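Local coordinates for protein putative alcohol dehydrogenase (Sinorhizobium meliloti, PDB 4J6F) that is a putative zinc-binding alcohol dehydrogenase of the medium-chain family, probably oxidising alcohols with a nicotinamide adenine dinucleotide cofactor, at residues M34-H42 and T103-G111; G43-S51 and L358-T366. All coordinates share one frame; numbering follows the deposited sequence.

From the N terminus the chain runs along strand 33-39, turns through 40-47 and comes back as the neighbouring antiparallel strand 48-51. Contact 1 (34-42 with 103-111) closes a loop of 60 residues that takes in helix 75-82. Contact 2 (43-51 with 358-366) spans 306 residues and brings helix 361-370, near the C terminus, to the start of the chain. The two loops cross rather than nest, because 103-111 falls between the halves of contact 2. Their centres lie about 11 Å apart, and Leu38 N sits 2.8 Å from Val49 O, a probable hydrogen bond between the strands. One hairpin thus meets a loop through its first strand and a helix through its second.

Contact 1. Residues M34-H42 and T103-G111; sequences MTAVLLTGH and TLTFPRIQG
Leu39 lies at the apolar centre, where its CD2 comes 3.7 Å from CE1 of Phe106, at the edge of that ring and in its plane. With CG anti to the backbone N (chi1 175°), the leucine is also brought against the Gln110 amide, which it crosses obliquely; the NE2 of that amide is bound to the Asp77 carbonyl. A second apolar group gathers about Ile109: its CG1 touches Leu38 CD2, while CD1 meets Ala36 CB and, tip to tip at 3.9 Å, the CE of selenomethionine Met34. Leu38 also runs alongside Pro107.

Gly41 lies over the centre of the Phe106 ring, its CA 3.6 Å from the centroid and 6° off the normal, a CH-pi contact. The same phenylalanine turns its edge to the face of His42 in a T-shaped pair, planes at 86°, and His42 ND1 is bonded to the Arg81 carbonyl.

The backbones form a single antiparallel bridge, Leu39 and Arg108 being a hydrogen-bonded pair, by which the loop before strand 113-121, in the GroES-like part expected of medium-chain dehydrogenases, pairs with strand 33-39. Leu39 N gives to Arg108 O at 2.8 Å; the return bond from Arg108 N reaches a lone pair of Leu39 O, which Pro107 CA also approaches; the Phe106-Pro107 peptide is cis. At the polar edge a water donates to Val37 O (2.7 Å) and accepts from Gln110 N.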
loop_
_atom_site.group_PDB
_atom_site.type_symbol
_atom_site.label_atom_id
_atom_site.label_comp_id
_atom_site.label_asym_id
_atom_site.label_seq_id
_atom_site.Cartn_x
_atom_site.Cartn_y
_atom_site.Cartn_z
HETATM N N MSE A 34 13.389 -43.034 -10.430
HETATM C CA MSE A 34 13.464 -42.630 -9.025
HETATM C C MSE A 34 12.105 -42.599 -8.366
HETATM O O MSE A 34 11.054 -42.737 -9.016
HETATM C CB MSE A 34 14.097 -41.242 -8.925
HETATM C CG MSE A 34 13.304 -40.231 -9.752
HETATM SE SE MSE A 34 13.847 -38.387 -9.326
HETATM C CE MSE A 34 12.741 -37.337 -10.573
ATOM N N THR A 35 12.145 -42.411 -7.051
ATOM C CA THR A 35 10.969 -42.237 -6.223
ATOM C C THR A 35 10.656 -40.748 -6.120
ATOM O O THR A 35 11.568 -39.921 -6.011
ATOM C CB THR A 35 11.242 -42.821 -4.829
ATOM O OG1 THR A 35 11.354 -44.243 -4.938
ATOM C CG2 THR A 35 10.140 -42.505 -3.873
ATOM N N ALA A 36 9.374 -40.402 -6.188
ATOM C CA ALA A 36 8.944 -39.010 -6.056
ATOM C C ALA A 36 7.484 -38.952 -5.693
ATOM O O ALA A 36 6.714 -39.858 -6.034
ATOM C CB ALA A 36 9.179 -38.229 -7.343
ATOM N N VAL A 37 7.108 -37.882 -4.998
ATOM C CA VAL A 37 5.711 -37.620 -4.713
ATOM C C VAL A 37 5.206 -36.694 -5.801
ATOM O O VAL A 37 5.726 -35.595 -5.976
ATOM C CB VAL A 37 5.514 -37.024 -3.313
ATOM C CG1 VAL A 37 4.102 -36.482 -3.160
ATOM C CG2 VAL A 37 5.823 -38.074 -2.251
ATOM N N LEU A 38 4.209 -37.177 -6.539
ATOM C CA LEU A 38 3.656 -36.485 -7.699
ATOM C C LEU A 38 2.332 -35.810 -7.386
ATOM O O LEU A 38 1.428 -36.433 -6.808
ATOM C CB LEU A 38 3.431 -37.471 -8.852
ATOM C CG LEU A 38 4.628 -38.192 -9.490
ATOM C CD1 LEU A 38 4.142 -39.134 -10.580
ATOM C CD2 LEU A 38 5.634 -37.193 -10.057
ATOM N N LEU A 39 2.224 -34.538 -7.772
ATOM C CA LEU A 39 0.952 -33.837 -7.786
ATOM C C LEU A 39 0.292 -34.050 -9.149
ATOM O O LEU A 39 0.866 -33.704 -10.176
ATOM C CB LEU A 39 1.169 -32.357 -7.525
ATOM C CG LEU A 39 -0.068 -31.471 -7.633
ATOM C CD1 LEU A 39 -0.991 -31.745 -6.461
ATOM C CD2 LEU A 39 0.328 -30.003 -7.662
ATOM N N THR A 40 -0.920 -34.605 -9.145
ATOM C CA THR A 40 -1.561 -35.120 -10.362
ATOM C C THR A 40 -2.763 -34.303 -10.840
ATOM O O THR A 40 -3.347 -34.603 -11.878
ATOM C CB THR A 40 -2.003 -36.583 -10.169
ATOM O OG1 THR A 40 -3.027 -36.644 -9.172
ATOM C CG2 THR A 40 -0.835 -37.446 -9.721
ATOM N N GLY A 41 -3.121 -33.273 -10.087
ATOM C CA GLY A 41 -4.225 -32.388 -10.433
ATOM C C GLY A 41 -4.584 -31.681 -9.147
ATOM O O GLY A 41 -4.025 -32.017 -8.094
ATOM N N HIS A 42 -5.497 -30.707 -9.211
ATOM C CA HIS A 42 -5.957 -30.008 -8.001
ATOM C C HIS A 42 -6.940 -30.856 -7.176
ATOM O O HIS A 42 -7.639 -31.723 -7.717
ATOM C CB HIS A 42 -6.571 -28.649 -8.331
ATOM C CG HIS A 42 -5.610 -27.686 -8.954
ATOM N ND1 HIS A 42 -4.588 -27.086 -8.247
ATOM C CD2 HIS A 42 -5.525 -27.204 -10.218
ATOM C CE1 HIS A 42 -3.908 -26.287 -9.053
ATOM N NE2 HIS A 42 -4.458 -26.339 -10.253
ATOM N N THR A 103 2.186 -22.134 -15.815
ATOM C CA THR A 103 3.313 -23.018 -16.100
ATOM C C THR A 103 3.242 -24.317 -15.278
ATOM O O THR A 103 4.120 -25.186 -15.366
ATOM C CB THR A 103 4.650 -22.316 -15.798
ATOM O OG1 THR A 103 4.626 -21.828 -14.455
ATOM C CG2 THR A 103 4.908 -21.170 -16.764
ATOM N N LEU A 104 2.205 -24.436 -14.462
ATOM C CA LEU A 104 1.927 -25.686 -13.775
ATOM C C LEU A 104 1.397 -26.745 -14.755
ATOM O O LEU A 104 0.378 -26.542 -15.413
ATOM C CB LEU A 104 0.934 -25.456 -12.635
ATOM C CG LEU A 104 0.635 -26.679 -11.762
ATOM C CD1 LEU A 104 1.904 -27.260 -11.154
ATOM C CD2 LEU A 104 -0.365 -26.347 -10.666
ATOM N N THR A 105 2.112 -27.861 -14.863
ATOM C CA THR A 105 1.640 -29.010 -15.640
ATOM C C THR A 105 1.673 -30.304 -14.798
ATOM O O THR A 105 2.576 -30.505 -13.983
ATOM C CB THR A 105 2.456 -29.208 -16.942
ATOM O OG1 THR A 105 3.810 -29.541 -16.616
ATOM C CG2 THR A 105 2.443 -27.960 -17.808
ATOM N N PHE A 106 0.694 -31.182 -14.999
ATOM C CA PHE A 106 0.597 -32.406 -14.203
ATOM C C PHE A 106 1.124 -33.613 -14.943
ATOM O O PHE A 106 0.890 -33.739 -16.131
ATOM C CB PHE A 106 -0.834 -32.628 -13.734
ATOM C CG PHE A 106 -1.383 -31.472 -12.950
ATOM C CD1 PHE A 106 -0.878 -31.170 -11.686
ATOM C CD2 PHE A 106 -2.385 -30.664 -13.484
ATOM C CE1 PHE A 106 -1.377 -30.095 -10.958
ATOM C CE2 PHE A 106 -2.886 -29.585 -12.762
ATOM C CZ PHE A 106 -2.383 -29.302 -11.494
ATOM N N PRO A 107 1.854 -34.505 -14.245
ATOM C CA PRO A 107 2.210 -34.467 -12.819
ATOM C C PRO A 107 3.340 -33.488 -12.513
ATOM O O PRO A 107 4.152 -33.211 -13.379
ATOM C CB PRO A 107 2.673 -35.898 -12.542
ATOM C CG PRO A 107 3.241 -36.342 -13.834
ATOM C CD PRO A 107 2.408 -35.701 -14.907
ATOM N N ARG A 108 3.379 -32.978 -11.289
ATOM C CA ARG A 108 4.423 -32.042 -10.869
ATOM C C ARG A 108 5.012 -32.483 -9.546
ATOM O O ARG A 108 4.283 -32.792 -8.613
ATOM C CB ARG A 108 3.864 -30.609 -10.746
ATOM C CG ARG A 108 4.673 -29.657 -9.865
ATOM C CD ARG A 108 5.939 -29.110 -10.531
ATOM N NE ARG A 108 5.627 -28.284 -11.692
ATOM C CZ ARG A 108 5.836 -28.646 -12.957
ATOM N NH1 ARG A 108 5.500 -27.825 -13.945
ATOM N NH2 ARG A 108 6.392 -29.818 -13.231
ATOM N N ILE A 109 6.332 -32.527 -9.474
ATOM C CA ILE A 109 6.983 -32.706 -8.197
ATOM C C ILE A 109 7.084 -31.332 -7.541
ATOM O O ILE A 109 7.739 -30.429 -8.074
ATOM C CB ILE A 109 8.403 -33.295 -8.353
ATOM C CG1 ILE A 109 8.332 -34.674 -9.009
ATOM C CG2 ILE A 109 9.106 -33.357 -6.992
ATOM C CD1 ILE A 109 9.621 -35.127 -9.655
ATOM N N GLN A 110 6.444 -31.177 -6.389
ATOM C CA GLN A 110 6.535 -29.925 -5.626
ATOM C C GLN A 110 7.811 -29.897 -4.734
ATOM O O GLN A 110 8.677 -30.784 -4.826
ATOM C CB GLN A 110 5.261 -29.720 -4.789
ATOM C CG GLN A 110 3.964 -29.901 -5.564
ATOM C CD GLN A 110 2.740 -29.535 -4.758
ATOM O OE1 GLN A 110 2.013 -30.415 -4.298
ATOM N NE2 GLN A 110 2.500 -28.228 -4.573
ATOM N N GLY A 111 7.922 -28.885 -3.874
ATOM C CA GLY A 111 9.042 -28.792 -2.946
ATOM C C GLY A 111 9.954 -27.668 -3.362
ATOM O O GLY A 111 10.520 -27.698 -4.455
HETATM O O HOH W 1 4.780 -33.244 -5.196
#

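Contact 2. Residues G43-S51 and L358-T366; sequences GGLEKLVYS and LSEFHRAQT
Leu45 and His362 bring their CA atoms to 6.6 Å, while the axes of strand 48-51 and helix 361-366 approach to 10.2 Å, their N-to-C directions inclined at 144°, roughly antiparallel but clearly skewed. His362 makes the hydrogen bond across: its NE2 gives to Leu48 O at 2.9 Å, with the acceptor close to the ring plane and an N-H...O angle of 149°. CG stands anti to the carbonyl carbon (chi1 -70°), a setting that carries the imidazole over to the 43-51 side, where ND1 lies 3.7 Å from Leu45 CB. Replacing the imidazole by the methyl of an alanine is likely to leave Leu48 O without this donor and open a gap beside Leu45.

Leu48 points its CD1 at the edge of the Phe361 ring, 3.6 Å from CE2. Leu45 spreads its methyls along the helix, CD1 lying 3.7 Å from Thr366 OG1 and CD2 against Gln365. That Thr366 hydroxyl bonds back to His362 O, which also takes the Thr366 backbone N-H from the other face of its plane. Farther along, Tyr50 lays one ring face over Ser359 CA, 3.9 Å from the centroid in a CH-pi contact, and its CE1 meets Leu358 CG.

Strand 33-39 pairs with strand 48-51 in the same antiparallel sheet, and its Val37 touches both Tyr50 and Leu358. Helix 75-82 flanks the other end, where Arg81 packs on Leu45 and Leu48 and Asp77 and Val78 touch Gln365; Phe361 meets Tyr162 edge-to-face.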
loop_
_atom_site.group_PDB
_atom_site.type_symbol
_atom_site.label_atom_id
_atom_site.label_comp_id
_atom_site.label_asym_id
_atom_site.label_seq_id
_atom_site.Cartn_x
_atom_site.Cartn_y
_atom_site.Cartn_z
ATOM N N GLY A 43 -6.980 -30.596 -5.868
ATOM C CA GLY A 43 -7.816 -31.357 -4.948
ATOM C C GLY A 43 -7.135 -31.674 -3.628
ATOM O O GLY A 43 -6.259 -30.924 -3.158
ATOM N N GLY A 44 -7.528 -32.794 -3.026
ATOM C CA GLY A 44 -7.041 -33.157 -1.697
ATOM C C GLY A 44 -5.803 -34.031 -1.711
ATOM O O GLY A 44 -5.279 -34.354 -2.770
ATOM N N LEU A 45 -5.445 -34.573 -0.568
ATOM C CA LEU A 45 -4.205 -35.298 -0.451
ATOM C C LEU A 45 -4.165 -36.426 -1.468
ATOM O O LEU A 45 -3.101 -36.805 -1.921
ATOM C CB LEU A 45 -4.064 -35.874 0.951
ATOM C CG LEU A 45 -3.844 -34.915 2.112
ATOM C CD1 LEU A 45 -3.799 -35.698 3.404
ATOM C CD2 LEU A 45 -2.559 -34.136 1.938
ATOM N N GLU A 46 -5.311 -36.995 -1.804
ATOM C CA GLU A 46 -5.325 -38.142 -2.721
ATOM C C GLU A 46 -4.753 -37.804 -4.107
ATOM O O GLU A 46 -4.378 -38.710 -4.860
ATOM C CB GLU A 46 -6.711 -38.802 -2.798
ATOM C CG GLU A 46 -7.737 -38.105 -3.695
ATOM C CD GLU A 46 -8.417 -36.886 -3.063
ATOM O OE1 GLU A 46 -9.112 -36.169 -3.821
ATOM O OE2 GLU A 46 -8.277 -36.636 -1.832
ATOM N N LYS A 47 -4.662 -36.506 -4.415
ATOM C CA LYS A 47 -3.973 -36.020 -5.617
ATOM C C LYS A 47 -2.432 -36.104 -5.524
ATOM O O LYS A 47 -1.733 -35.921 -6.529
ATOM C CB LYS A 47 -4.405 -34.591 -5.969
ATOM C CG LYS A 47 -5.893 -34.396 -6.259
ATOM C CD LYS A 47 -6.370 -35.161 -7.493
ATOM C CE LYS A 47 -7.890 -35.117 -7.614
ATOM N NZ LYS A 47 -8.399 -35.477 -8.969
ATOM N N LEU A 48 -1.900 -36.394 -4.336
ATOM C CA LEU A 48 -0.456 -36.618 -4.191
ATOM C C LEU A 48 -0.131 -38.102 -4.203
ATOM O O LEU A 48 -0.388 -38.791 -3.223
ATOM C CB LEU A 48 0.094 -35.991 -2.905
ATOM C CG LEU A 48 -0.057 -34.483 -2.679
ATOM C CD1 LEU A 48 0.104 -34.185 -1.196
ATOM C CD2 LEU A 48 0.895 -33.644 -3.531
ATOM N N VAL A 49 0.457 -38.584 -5.298
ATOM C CA VAL A 49 0.794 -40.007 -5.435
ATOM C C VAL A 49 2.291 -40.273 -5.271
ATOM O O VAL A 49 3.119 -39.684 -5.976
ATOM C CB VAL A 49 0.318 -40.573 -6.791
ATOM C CG1 VAL A 49 0.544 -42.076 -6.854
ATOM C CG2 VAL A 49 -1.154 -40.253 -7.009
ATOM N N TYR A 50 2.623 -41.160 -4.336
ATOM C CA TYR A 50 3.992 -41.615 -4.127
ATOM C C TYR A 50 4.328 -42.599 -5.229
ATOM O O TYR A 50 3.716 -43.666 -5.301
ATOM C CB TYR A 50 4.086 -42.307 -2.772
ATOM C CG TYR A 50 5.472 -42.739 -2.354
ATOM C CD1 TYR A 50 6.457 -41.797 -2.043
ATOM C CD2 TYR A 50 5.789 -44.091 -2.220
ATOM C CE1 TYR A 50 7.725 -42.187 -1.637
ATOM C CE2 TYR A 50 7.054 -44.496 -1.819
ATOM C CZ TYR A 50 8.025 -43.546 -1.526
ATOM O OH TYR A 50 9.295 -43.945 -1.124
ATOM N N SER A 51 5.281 -42.255 -6.094
ATOM C CA SER A 51 5.616 -43.130 -7.231
ATOM C C SER A 51 7.023 -43.667 -7.175
ATOM O O SER A 51 7.931 -42.999 -6.682
ATOM C CB SER A 51 5.392 -42.427 -8.559
ATOM O OG SER A 51 4.122 -41.810 -8.553
ATOM N N LEU A 358 10.074 -39.173 2.803
ATOM C CA LEU A 358 9.296 -38.939 1.585
ATOM C C LEU A 358 8.131 -39.932 1.460
ATOM O O LEU A 358 7.048 -39.577 1.004
ATOM C CB LEU A 358 10.209 -38.991 0.353
ATOM C CG LEU A 358 9.641 -38.599 -1.011
ATOM C CD1 LEU A 358 9.171 -37.156 -1.040
ATOM C CD2 LEU A 358 10.686 -38.826 -2.089
ATOM N N SER A 359 8.355 -41.166 1.889
ATOM C CA SER A 359 7.324 -42.188 1.831
ATOM C C SER A 359 6.133 -41.898 2.742
ATOM O O SER A 359 5.114 -42.557 2.646
ATOM C CB SER A 359 7.909 -43.544 2.186
ATOM O OG SER A 359 8.448 -43.508 3.491
ATOM N N GLU A 360 6.248 -40.926 3.629
ATOM C CA GLU A 360 5.130 -40.607 4.503
ATOM C C GLU A 360 4.653 -39.148 4.339
ATOM O O GLU A 360 4.303 -38.446 5.313
ATOM C CB GLU A 360 5.477 -40.971 5.942
ATOM C CG GLU A 360 5.346 -42.463 6.198
ATOM C CD GLU A 360 6.145 -42.956 7.393
ATOM O OE1 GLU A 360 6.426 -42.152 8.308
ATOM O OE2 GLU A 360 6.494 -44.160 7.403
ATOM N N PHE A 361 4.616 -38.719 3.077
ATOM C CA PHE A 361 4.194 -37.375 2.721
ATOM C C PHE A 361 2.785 -36.980 3.199
ATOM O O PHE A 361 2.557 -35.827 3.574
ATOM C CB PHE A 361 4.330 -37.134 1.220
ATOM C CG PHE A 361 4.422 -35.680 0.875
ATOM C CD1 PHE A 361 5.653 -35.042 0.846
ATOM C CD2 PHE A 361 3.268 -34.924 0.633
ATOM C CE1 PHE A 361 5.733 -33.691 0.551
ATOM C CE2 PHE A 361 3.343 -33.572 0.342
ATOM C CZ PHE A 361 4.578 -32.956 0.300
ATOM N N HIS A 362 1.848 -37.922 3.185
ATOM C CA HIS A 362 0.487 -37.630 3.607
ATOM C C HIS A 362 0.467 -37.261 5.081
ATOM O O HIS A 362 -0.192 -36.290 5.475
ATOM C CB HIS A 362 -0.454 -38.794 3.274
ATOM C CG HIS A 362 -0.712 -38.948 1.803
ATOM N ND1 HIS A 362 -1.980 -38.967 1.263
ATOM C CD2 HIS A 362 0.141 -39.063 0.754
ATOM C CE1 HIS A 362 -1.899 -39.101 -0.051
ATOM N NE2 HIS A 362 -0.623 -39.155 -0.385
ATOM N N ARG A 363 1.231 -38.000 5.881
ATOM C CA ARG A 363 1.339 -37.711 7.304
ATOM C C ARG A 363 2.030 -36.360 7.494
ATOM O O ARG A 363 1.604 -35.554 8.329
ATOM C CB ARG A 363 2.093 -38.827 8.027
ATOM C CG ARG A 363 1.976 -38.786 9.543
ATOM C CD ARG A 363 2.857 -39.838 10.207
ATOM N NE ARG A 363 4.026 -39.231 10.845
ATOM C CZ ARG A 363 5.290 -39.419 10.465
ATOM N NH1 ARG A 363 6.280 -38.805 11.113
ATOM N NH2 ARG A 363 5.572 -40.215 9.441
ATOM N N ALA A 364 3.077 -36.116 6.701
ATOM C CA ALA A 364 3.822 -34.855 6.745
ATOM C C ALA A 364 2.945 -33.640 6.474
ATOM O O ALA A 364 3.001 -32.648 7.203
ATOM C CB ALA A 364 4.965 -34.883 5.759
ATOM N N GLN A 365 2.131 -33.706 5.425
ATOM C CA GLN A 365 1.342 -32.544 5.057
ATOM C C GLN A 365 0.120 -32.337 5.960
ATOM O O GLN A 365 -0.360 -31.198 6.120
ATOM C CB GLN A 365 0.943 -32.590 3.591
ATOM C CG GLN A 365 0.424 -31.256 3.114
ATOM C CD GLN A 365 0.762 -31.012 1.681
ATOM O OE1 GLN A 365 0.178 -31.618 0.795
ATOM N NE2 GLN A 365 1.716 -30.121 1.441
ATOM N N THR A 366 -0.375 -33.433 6.542
ATOM C CA THR A 366 -1.442 -33.348 7.532
ATOM C C THR A 366 -0.896 -32.575 8.725
ATOM O O THR A 366 -1.483 -31.570 9.160
ATOM C CB THR A 366 -1.980 -34.732 7.936
ATOM O OG1 THR A 366 -2.324 -35.473 6.763
ATOM C CG2 THR A 366 -3.223 -34.599 8.731
#